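Local coordinates for hydrolase, alpha/beta hydrolase FOLD family (Staphylococcus aureus, PDB 2XMZ), which catalyses, as MenH, the elimination that yields 2-succinyl-6-hydroxy-2,4-cyclohexadiene-1-carboxylate in menaquinone biosynthesis, at residues G94-Y99 against R189-G194; D49-G54 against D67-L72; T86-S91 against N110-S115. One frame throughout, in Å; residues are numbered along the deposited sequence. Where two conformers were deposited one is given.

In the fold
From the N terminus, interaction 2 comes first. It closes the loop that runs from just after strand 44-48 to helix 66-77. The chain then enters strand 84-90. Interaction 3 pairs this strand with strand 110-114, and helix 92-103 makes the crossover between them. Interaction 1 starts from that helix and reaches far ahead to residues 189-194 on helix 181-191, so it crosses interaction 3 along the chain. Interaction 2 is complete before either begins. In space, interaction 1 touches both others: Tyr191 and Val96 meet Pro51 and Ile69 of interaction 2, and Leu98 packs on Leu113 of interaction 3. Together they tie the central sheet, its crossover helices and the helices between strands 110-114 and 210-215.

Interaction 1 (G94-Y99 against R189-G194); sequences GRVALY and RDYGTG
Arg95 and Tyr191 make a buried contact between a side chain and a backbone carbonyl. It joins helix 92-103, the helix after the probable nucleophile elbow, to residues 191-193. The guanidinium grips one oxygen with its two terminal nitrogens. Arg95 NH1 lies 2.9 Å from Tyr191 O, and Arg95 NH2 lies 3.1 Å from the same Tyr191 O. The bonds are somewhat bent, with N-H...O angles of 152° and 141°. The oxygen sits in the guanidinium plane, at its edge. The Arg95 chain bends at chi3 (-71°), which places NE beside Thr193. There Thr193 OG1 lies over one face of the guanidinium, 2.9 Å from Arg95 NE, but the angle is too poor for a hydrogen bond. The two side chains cross at about a right angle. Val96 adds a looser apolar touch, with its CG2 4.5 Å from Tyr191 CD1. The far end of the tyrosine leaves this contact, since its OH bonds to Pro51 O. Phe66, Thr116 and Met196 also pack on Arg95. A buried cationic group thus meets a carbonyl that accepts two N-H groups at once. The shared oxygen and the in-plane approach would together restrict rotation of the guanidinium.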
loop_
_atom_site.group_PDB
_atom_site.type_symbol
_atom_site.label_atom_id
_atom_site.label_comp_id
_atom_site.label_asym_id
_atom_site.label_seq_id
_atom_site.Cartn_x
_atom_site.Cartn_y
_atom_site.Cartn_z
ATOM N N GLY A 94 2.118 1.502 0.187
ATOM C CA GLY A 94 2.796 2.372 1.154
ATOM C C GLY A 94 4.018 3.022 0.564
ATOM O O GLY A 94 4.386 4.122 0.979
ATOM N N ARG A 95 4.644 2.345 -0.407
ATOM C CA ARG A 95 5.796 2.926 -1.113
ATOM C C ARG A 95 5.316 4.084 -1.966
ATOM O O ARG A 95 5.929 5.144 -2.003
ATOM C CB ARG A 95 6.537 1.885 -1.964
ATOM C CG ARG A 95 7.114 0.712 -1.126
ATOM C CD ARG A 95 8.028 -0.209 -1.936
ATOM N NE ARG A 95 7.357 -1.061 -2.940
ATOM C CZ ARG A 95 7.336 -0.811 -4.254
ATOM N NH1 ARG A 95 7.928 0.286 -4.737
ATOM N NH2 ARG A 95 6.752 -1.676 -5.098
ATOM N N VAL A 96 4.185 3.877 -2.618
ATOM C CA VAL A 96 3.515 4.943 -3.327
ATOM C C VAL A 96 3.079 6.067 -2.357
ATOM O O VAL A 96 3.272 7.244 -2.666
ATOM C CB VAL A 96 2.336 4.404 -4.166
ATOM C CG1 VAL A 96 1.533 5.548 -4.791
ATOM C CG2 VAL A 96 2.861 3.466 -5.236
ATOM N N ALA A 97 2.547 5.720 -1.190
ATOM C CA ALA A 97 2.075 6.750 -0.268
ATOM C C ALA A 97 3.236 7.566 0.277
ATOM O O ALA A 97 3.139 8.790 0.437
ATOM C CB ALA A 97 1.236 6.146 0.877
ATOM N N LEU A 98 4.362 6.911 0.548
ATOM C CA LEU A 98 5.548 7.673 0.991
ATOM C C LEU A 98 6.040 8.607 -0.112
ATOM O O LEU A 98 6.320 9.781 0.136
ATOM C CB LEU A 98 6.679 6.707 1.386
ATOM C CG LEU A 98 6.606 6.172 2.821
ATOM C CD1 LEU A 98 7.562 4.987 2.987
ATOM C CD2 LEU A 98 6.964 7.240 3.799
ATOM N N TYR A 99 6.106 8.094 -1.347
ATOM C CA TYR A 99 6.544 8.908 -2.473
ATOM C C TYR A 99 5.617 10.091 -2.622
ATOM O O TYR A 99 6.063 11.242 -2.856
ATOM C CB TYR A 99 6.615 8.090 -3.775
ATOM C CG TYR A 99 7.267 8.860 -4.902
ATOM C CD1 TYR A 99 8.631 8.767 -5.126
ATOM C CD2 TYR A 99 6.520 9.705 -5.721
ATOM C CE1 TYR A 99 9.258 9.482 -6.156
ATOM C CE2 TYR A 99 7.139 10.442 -6.762
ATOM C CZ TYR A 99 8.506 10.320 -6.961
ATOM O OH TYR A 99 9.133 11.021 -7.968
ATOM N N ARG A 189 8.562 -4.185 -13.143
ATOM C CA ARG A 189 9.628 -3.495 -13.886
ATOM C C ARG A 189 9.601 -1.972 -13.715
ATOM O O ARG A 189 10.656 -1.353 -13.647
ATOM C CB ARG A 189 9.639 -3.884 -15.377
ATOM C CG ARG A 189 9.679 -5.415 -15.636
ATOM C CD ARG A 189 10.131 -5.805 -17.040
ATOM N NE ARG A 189 9.464 -7.022 -17.530
ATOM C CZ ARG A 189 9.988 -8.256 -17.560
ATOM N NH1 ARG A 189 11.223 -8.524 -17.097
ATOM N NH2 ARG A 189 9.255 -9.247 -18.043
ATOM N N ASP A 190 8.413 -1.372 -13.671
ATOM C CA ASP A 190 8.276 0.095 -13.633
ATOM C C ASP A 190 8.268 0.694 -12.235
ATOM O O ASP A 190 8.785 1.780 -12.045
ATOM C CB ASP A 190 7.024 0.583 -14.372
ATOM C CG ASP A 190 7.072 0.294 -15.839
ATOM O OD1 ASP A 190 8.059 -0.317 -16.284
ATOM O OD2 ASP A 190 6.121 0.668 -16.538
ATOM N N TYR A 191 7.669 0.024 -11.262
ATOM C CA TYR A 191 7.656 0.626 -9.902
ATOM C C TYR A 191 7.924 -0.340 -8.759
ATOM O O TYR A 191 7.588 -0.071 -7.588
ATOM C CB TYR A 191 6.448 1.534 -9.651
ATOM C CG TYR A 191 5.074 0.898 -9.615
ATOM C CD1 TYR A 191 4.408 0.737 -8.396
ATOM C CD2 TYR A 191 4.413 0.523 -10.783
ATOM C CE1 TYR A 191 3.128 0.235 -8.326
ATOM C CE2 TYR A 191 3.100 -0.007 -10.735
ATOM C CZ TYR A 191 2.471 -0.151 -9.485
ATOM O OH TYR A 191 1.191 -0.648 -9.347
ATOM N N GLY A 192 8.575 -1.445 -9.106
ATOM C CA GLY A 192 9.112 -2.347 -8.114
ATOM C C GLY A 192 10.079 -1.606 -7.218
ATOM O O GLY A 192 10.603 -0.520 -7.575
ATOM N N THR A 193 10.331 -2.196 -6.060
ATOM C CA THR A 193 11.140 -1.558 -5.022
ATOM C C THR A 193 12.533 -1.241 -5.514
ATOM O O THR A 193 13.120 -0.232 -5.116
ATOM C CB THR A 193 11.168 -2.403 -3.750
ATOM O OG1 THR A 193 9.818 -2.550 -3.293
ATOM C CG2 THR A 193 12.012 -1.709 -2.645
ATOM N N GLY A 194 13.031 -2.081 -6.420
ATOM C CA GLY A 194 14.344 -1.899 -7.008
ATOM C C GLY A 194 14.407 -0.679 -7.908
ATOM O O GLY A 194 15.478 -0.130 -8.116
#

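Interaction 2 (D49-G54 against D67-L72); sequences DLPGHG and DYITTL
Ile69 points CG1 beside its backbone N and anti to the carbonyl carbon (chi1 -66°), and this branch meets the ring of Pro51. Leu72 has CG anti to its backbone N (chi1 -170°), and its CD1 comes to the same ring. Pro51 CG is the shared point of contact. Pro51 CG lies 3.6 Å from Ile69 CG1, and the two side chains cross obliquely. Pro51 CG is also 3.7 Å from Leu72 CD1, where the side chains meet tip to tip. Tyr68 adds its ring edge, with CE2 4.0 Å from Pro51 CG. The other branch of Ile69 is used too: its CG2 touches Leu50 CD2 at 4.0 Å, and here the side chains cross at about a right angle. No hydrogen bond links the two segments. The loop is held from within by a type II turn, in which His53 N bonds to Leu50 O. His53 ND1 also donates to Pro51 O at 3.0 Å, from above the carbonyl plane. Through the apolar contacts helix 66-77 packs on the Asp-Leu-Pro-Gly-His-Gly loop after strand 44-48, a loop position and sequence pattern familiar in the alpha/beta hydrolase fold.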
loop_
_atom_site.group_PDB
_atom_site.type_symbol
_atom_site.label_atom_id
_atom_site.label_comp_id
_atom_site.label_asym_id
_atom_site.label_seq_id
_atom_site.Cartn_x
_atom_site.Cartn_y
_atom_site.Cartn_z
ATOM N N ASP A 49 -7.082 1.666 -7.248
ATOM C CA ASP A 49 -6.310 0.606 -7.864
ATOM C C ASP A 49 -5.087 1.203 -8.552
ATOM O O ASP A 49 -5.219 2.085 -9.392
ATOM C CB ASP A 49 -7.168 -0.147 -8.879
ATOM C CG ASP A 49 -8.129 -1.110 -8.225
ATOM O OD1 ASP A 49 -7.981 -1.353 -7.014
ATOM O OD2 ASP A 49 -9.042 -1.610 -8.911
ATOM N N LEU A 50 -3.912 0.718 -8.191
ATOM C CA LEU A 50 -2.664 1.247 -8.716
ATOM C C LEU A 50 -2.397 0.639 -10.109
ATOM O O LEU A 50 -3.033 -0.369 -10.488
ATOM C CB LEU A 50 -1.512 0.988 -7.716
ATOM C CG LEU A 50 -1.645 1.823 -6.415
ATOM C CD1 LEU A 50 -0.816 1.259 -5.250
ATOM C CD2 LEU A 50 -1.288 3.298 -6.689
ATOM N N PRO A 51 -1.484 1.261 -10.882
ATOM C CA PRO A 51 -1.235 0.818 -12.252
ATOM C C PRO A 51 -1.022 -0.694 -12.356
ATOM O O PRO A 51 -0.212 -1.295 -11.594
ATOM C CB PRO A 51 0.043 1.562 -12.623
ATOM C CG PRO A 51 -0.076 2.856 -11.845
ATOM C CD PRO A 51 -0.656 2.437 -10.527
ATOM N N GLY A 52 -1.741 -1.282 -13.303
ATOM C CA GLY A 52 -1.706 -2.726 -13.566
ATOM C C GLY A 52 -2.590 -3.587 -12.678
ATOM O O GLY A 52 -2.772 -4.777 -12.956
ATOM N N HIS A 53 -3.105 -3.020 -11.595
ATOM C CA HIS A 53 -3.847 -3.802 -10.605
ATOM C C HIS A 53 -5.358 -3.592 -10.629
ATOM O O HIS A 53 -5.850 -2.456 -10.809
ATOM C CB HIS A 53 -3.339 -3.505 -9.194
ATOM C CG HIS A 53 -1.936 -3.975 -8.953
ATOM N ND1 HIS A 53 -0.846 -3.418 -9.584
ATOM C CD2 HIS A 53 -1.455 -4.984 -8.192
ATOM C CE1 HIS A 53 0.253 -4.047 -9.202
ATOM N NE2 HIS A 53 -0.090 -5.000 -8.355
ATOM N N GLY A 54 -6.084 -4.691 -10.377
ATOM C CA GLY A 54 -7.537 -4.654 -10.307
ATOM C C GLY A 54 -8.151 -3.992 -11.518
ATOM O O GLY A 54 -7.950 -4.435 -12.651
ATOM N N ASP A 67 6.567 8.983 -10.848
ATOM C CA ASP A 67 6.059 10.280 -11.252
ATOM C C ASP A 67 4.732 10.117 -11.983
ATOM O O ASP A 67 3.816 10.911 -11.787
ATOM C CB ASP A 67 7.033 11.033 -12.156
ATOM C CG ASP A 67 6.500 12.409 -12.557
ATOM O OD1 ASP A 67 6.229 12.642 -13.750
ATOM O OD2 ASP A 67 6.319 13.259 -11.668
ATOM N N TYR A 68 4.640 9.077 -12.804
ATOM C CA TYR A 68 3.365 8.662 -13.406
ATOM C C TYR A 68 2.291 8.391 -12.350
ATOM O O TYR A 68 1.167 8.881 -12.452
ATOM C CB TYR A 68 3.545 7.420 -14.289
ATOM C CG TYR A 68 2.245 6.941 -14.913
ATOM C CD1 TYR A 68 1.808 7.450 -16.152
ATOM C CD2 TYR A 68 1.456 5.983 -14.271
ATOM C CE1 TYR A 68 0.599 7.022 -16.731
ATOM C CE2 TYR A 68 0.253 5.540 -14.836
ATOM C CZ TYR A 68 -0.168 6.067 -16.057
ATOM O OH TYR A 68 -1.346 5.623 -16.594
ATOM N N ILE A 69 2.629 7.595 -11.354
ATOM C CA ILE A 69 1.681 7.278 -10.275
ATOM C C ILE A 69 1.306 8.537 -9.480
ATOM O O ILE A 69 0.137 8.719 -9.118
ATOM C CB ILE A 69 2.222 6.194 -9.341
ATOM C CG1 ILE A 69 2.350 4.877 -10.098
ATOM C CG2 ILE A 69 1.302 6.003 -8.099
ATOM C CD1 ILE A 69 3.440 4.011 -9.564
ATOM N N THR A 70 2.278 9.406 -9.233
ATOM C CA THR A 70 2.005 10.695 -8.564
ATOM C C THR A 70 0.999 11.524 -9.338
ATOM O O THR A 70 0.070 12.078 -8.740
ATOM C CB THR A 70 3.297 11.471 -8.360
ATOM O OG1 THR A 70 4.103 10.706 -7.480
ATOM C CG2 THR A 70 3.045 12.895 -7.738
ATOM N N THR A 71 1.179 11.615 -10.662
ATOM C CA THR A 71 0.221 12.325 -11.500
ATOM C C THR A 71 -1.161 11.710 -11.420
ATOM O O THR A 71 -2.164 12.403 -11.303
ATOM C CB THR A 71 0.680 12.381 -12.961
ATOM O OG1 THR A 71 1.859 13.182 -13.030
ATOM C CG2 THR A 71 -0.404 12.999 -13.863
ATOM N N LEU A 72 -1.199 10.391 -11.519
ATOM C CA LEU A 72 -2.413 9.635 -11.355
ATOM C C LEU A 72 -3.141 10.034 -10.082
ATOM O O LEU A 72 -4.356 10.330 -10.097
ATOM C CB LEU A 72 -2.033 8.153 -11.296
ATOM C CG LEU A 72 -3.065 7.049 -11.358
ATOM C CD1 LEU A 72 -2.341 5.778 -11.847
ATOM C CD2 LEU A 72 -3.734 6.817 -9.977
#

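Interaction 3 (T86-S91 against N110-S115); sequences TLFGYS and NLILES
Strands 84-90 and 110-114 are parallel neighbours in the central sheet of the alpha/beta hydrolase fold. Helix 92-103 joins them in a beta-alpha-beta crossover. The axes of residues 86-90 and 110-114 come as close as 4.7 Å. Five backbone hydrogen bonds join them, from Leu87 N to Asn110 O at one end to Ser91 N to Glu114 O at the other. Ser91 N lies 2.8 Å from Glu114 O. At the start of the pair, Asn110 ND2 donates to Thr86 OG1 at 3.2 Å, with the oxygen near the amide plane. The methyls of Thr86 and Ile112 meet next, CG2 to CD1 at 3.6 Å. Phe88 lies on the same face. Its CG is anti to the backbone N (chi1 172°), and Phe88 CD2 comes 3.3 Å from Ile112 CG2. At the far edge of that ring, Glu114 OE1 lies near the plane, 3.3 Å from Phe88 CZ. Glu114 CD is also 3.4 Å from Tyr90 CD1, with the ring and carboxylate planes 47° apart. Leu87 and Leu111 occupy the opposite face, toward helix 92-103. Ser91 follows on a strained backbone with positive phi (54°), consistent with a nucleophile elbow. Its OG bonds to His245 NE2, consistent with a Ser-His-Asp triad completed by Asp218. Ser91 CB lies over the centre of one face of the Tyr90 ring. The Glu114 carboxylate is buried and lies against both Phe88 and Tyr90, and His248 ND1 bonds to its OE1. That partner helps satisfy the buried oxygen, while the hydrogen bond at Ser91 N ties the start of the turn to the neighbouring strand.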
loop_
_atom_site.group_PDB
_atom_site.type_symbol
_atom_site.label_atom_id
_atom_site.label_comp_id
_atom_site.label_asym_id
_atom_site.label_seq_id
_atom_site.Cartn_x
_atom_site.Cartn_y
_atom_site.Cartn_z
ATOM N N THR A 86 -6.392 11.804 4.395
ATOM C CA THR A 86 -5.470 10.829 4.977
ATOM C C THR A 86 -5.104 9.805 3.931
ATOM O O THR A 86 -5.979 9.112 3.400
ATOM C CB THR A 86 -6.087 10.109 6.179
ATOM O OG1 THR A 86 -6.430 11.080 7.159
ATOM C CG2 THR A 86 -5.098 9.118 6.768
ATOM N N LEU A 87 -3.812 9.712 3.616
ATOM C CA LEU A 87 -3.364 8.754 2.631
ATOM C C LEU A 87 -2.826 7.524 3.315
ATOM O O LEU A 87 -1.886 7.603 4.106
ATOM C CB LEU A 87 -2.299 9.346 1.710
ATOM C CG LEU A 87 -1.895 8.463 0.533
ATOM C CD1 LEU A 87 -3.121 8.055 -0.303
ATOM C CD2 LEU A 87 -0.871 9.198 -0.342
ATOM N N PHE A 88 -3.437 6.392 2.998
ATOM C CA PHE A 88 -3.044 5.140 3.579
ATOM C C PHE A 88 -2.438 4.279 2.478
ATOM O O PHE A 88 -3.022 4.123 1.400
ATOM C CB PHE A 88 -4.264 4.415 4.176
ATOM C CG PHE A 88 -3.953 2.996 4.625
ATOM C CD1 PHE A 88 -3.921 1.947 3.705
ATOM C CD2 PHE A 88 -3.693 2.714 5.962
ATOM C CE1 PHE A 88 -3.592 0.643 4.104
ATOM C CE2 PHE A 88 -3.374 1.404 6.377
ATOM C CZ PHE A 88 -3.335 0.373 5.436
ATOM N N GLY A 89 -1.283 3.690 2.758
ATOM C CA GLY A 89 -0.714 2.704 1.858
ATOM C C GLY A 89 -0.171 1.472 2.569
ATOM O O GLY A 89 0.526 1.586 3.588
ATOM N N TYR A 90 -0.524 0.304 2.024
ATOM C CA TYR A 90 -0.043 -0.975 2.508
ATOM C C TYR A 90 1.000 -1.509 1.555
ATOM O O TYR A 90 0.724 -1.658 0.371
ATOM C CB TYR A 90 -1.192 -2.007 2.625
ATOM C CG TYR A 90 -0.719 -3.442 2.584
ATOM C CD1 TYR A 90 -0.049 -4.014 3.672
ATOM C CD2 TYR A 90 -0.947 -4.237 1.452
ATOM C CE1 TYR A 90 0.399 -5.342 3.631
ATOM C CE2 TYR A 90 -0.495 -5.592 1.387
ATOM C CZ TYR A 90 0.172 -6.124 2.482
ATOM O OH TYR A 90 0.603 -7.423 2.454
ATOM N N SER A 91 2.172 -1.835 2.097
ATOM C CA SER A 91 3.243 -2.537 1.386
ATOM C C SER A 91 3.559 -1.766 0.111
ATOM O O SER A 91 3.917 -0.602 0.197
ATOM C CB SER A 91 2.851 -4.002 1.101
ATOM O OG SER A 91 4.013 -4.792 0.912
ATOM N N ASN A 110 -2.803 13.670 6.729
ATOM C CA ASN A 110 -2.193 12.606 7.549
ATOM C C ASN A 110 -1.680 11.488 6.652
ATOM O O ASN A 110 -2.123 11.334 5.489
ATOM C CB ASN A 110 -3.208 11.966 8.522
ATOM C CG ASN A 110 -3.886 12.975 9.425
ATOM O OD1 ASN A 110 -3.294 13.478 10.379
ATOM N ND2 ASN A 110 -5.151 13.244 9.153
ATOM N N LEU A 111 -0.785 10.677 7.206
ATOM C CA LEU A 111 -0.208 9.574 6.460
ATOM C C LEU A 111 -0.293 8.286 7.248
ATOM O O LEU A 111 -0.021 8.263 8.436
ATOM C CB LEU A 111 1.240 9.890 6.087
ATOM C CG LEU A 111 1.987 8.877 5.217
ATOM C CD1 LEU A 111 1.361 8.725 3.784
ATOM C CD2 LEU A 111 3.458 9.254 5.144
ATOM N N ILE A 112 -0.704 7.204 6.593
ATOM C CA ILE A 112 -0.725 5.902 7.273
ATOM C C ILE A 112 -0.020 4.879 6.418
ATOM O O ILE A 112 -0.291 4.735 5.220
ATOM C CB ILE A 112 -2.145 5.385 7.676
ATOM C CG1 ILE A 112 -2.870 6.414 8.531
ATOM C CG2 ILE A 112 -2.001 4.101 8.488
ATOM C CD1 ILE A 112 -4.409 6.138 8.738
ATOM N N LEU A 113 0.889 4.162 7.063
ATOM C CA LEU A 113 1.752 3.211 6.403
ATOM C C LEU A 113 1.631 1.854 7.090
ATOM O O LEU A 113 1.863 1.737 8.303
ATOM C CB LEU A 113 3.204 3.707 6.502
ATOM C CG LEU A 113 3.432 5.133 5.957
ATOM C CD1 LEU A 113 4.864 5.541 6.228
ATOM C CD2 LEU A 113 3.141 5.217 4.472
ATOM N N GLU A 114 1.300 0.834 6.309
ATOM C CA GLU A 114 1.186 -0.505 6.830
ATOM C C GLU A 114 2.191 -1.389 6.128
ATOM O O GLU A 114 2.157 -1.558 4.887
ATOM C CB GLU A 114 -0.226 -1.082 6.644
ATOM C CG GLU A 114 -0.335 -2.539 7.157
ATOM C CD GLU A 114 -1.545 -3.294 6.623
ATOM O OE1 GLU A 114 -2.349 -2.715 5.859
ATOM O OE2 GLU A 114 -1.674 -4.495 6.948
ATOM N N SER A 115 3.097 -1.943 6.911
ATOM C CA SER A 115 4.060 -2.934 6.409
ATOM C C SER A 115 4.729 -2.478 5.102
ATOM O O SER A 115 4.688 -3.173 4.092
ATOM C CB SER A 115 3.343 -4.268 6.211
ATOM O OG SER A 115 2.808 -4.720 7.434
#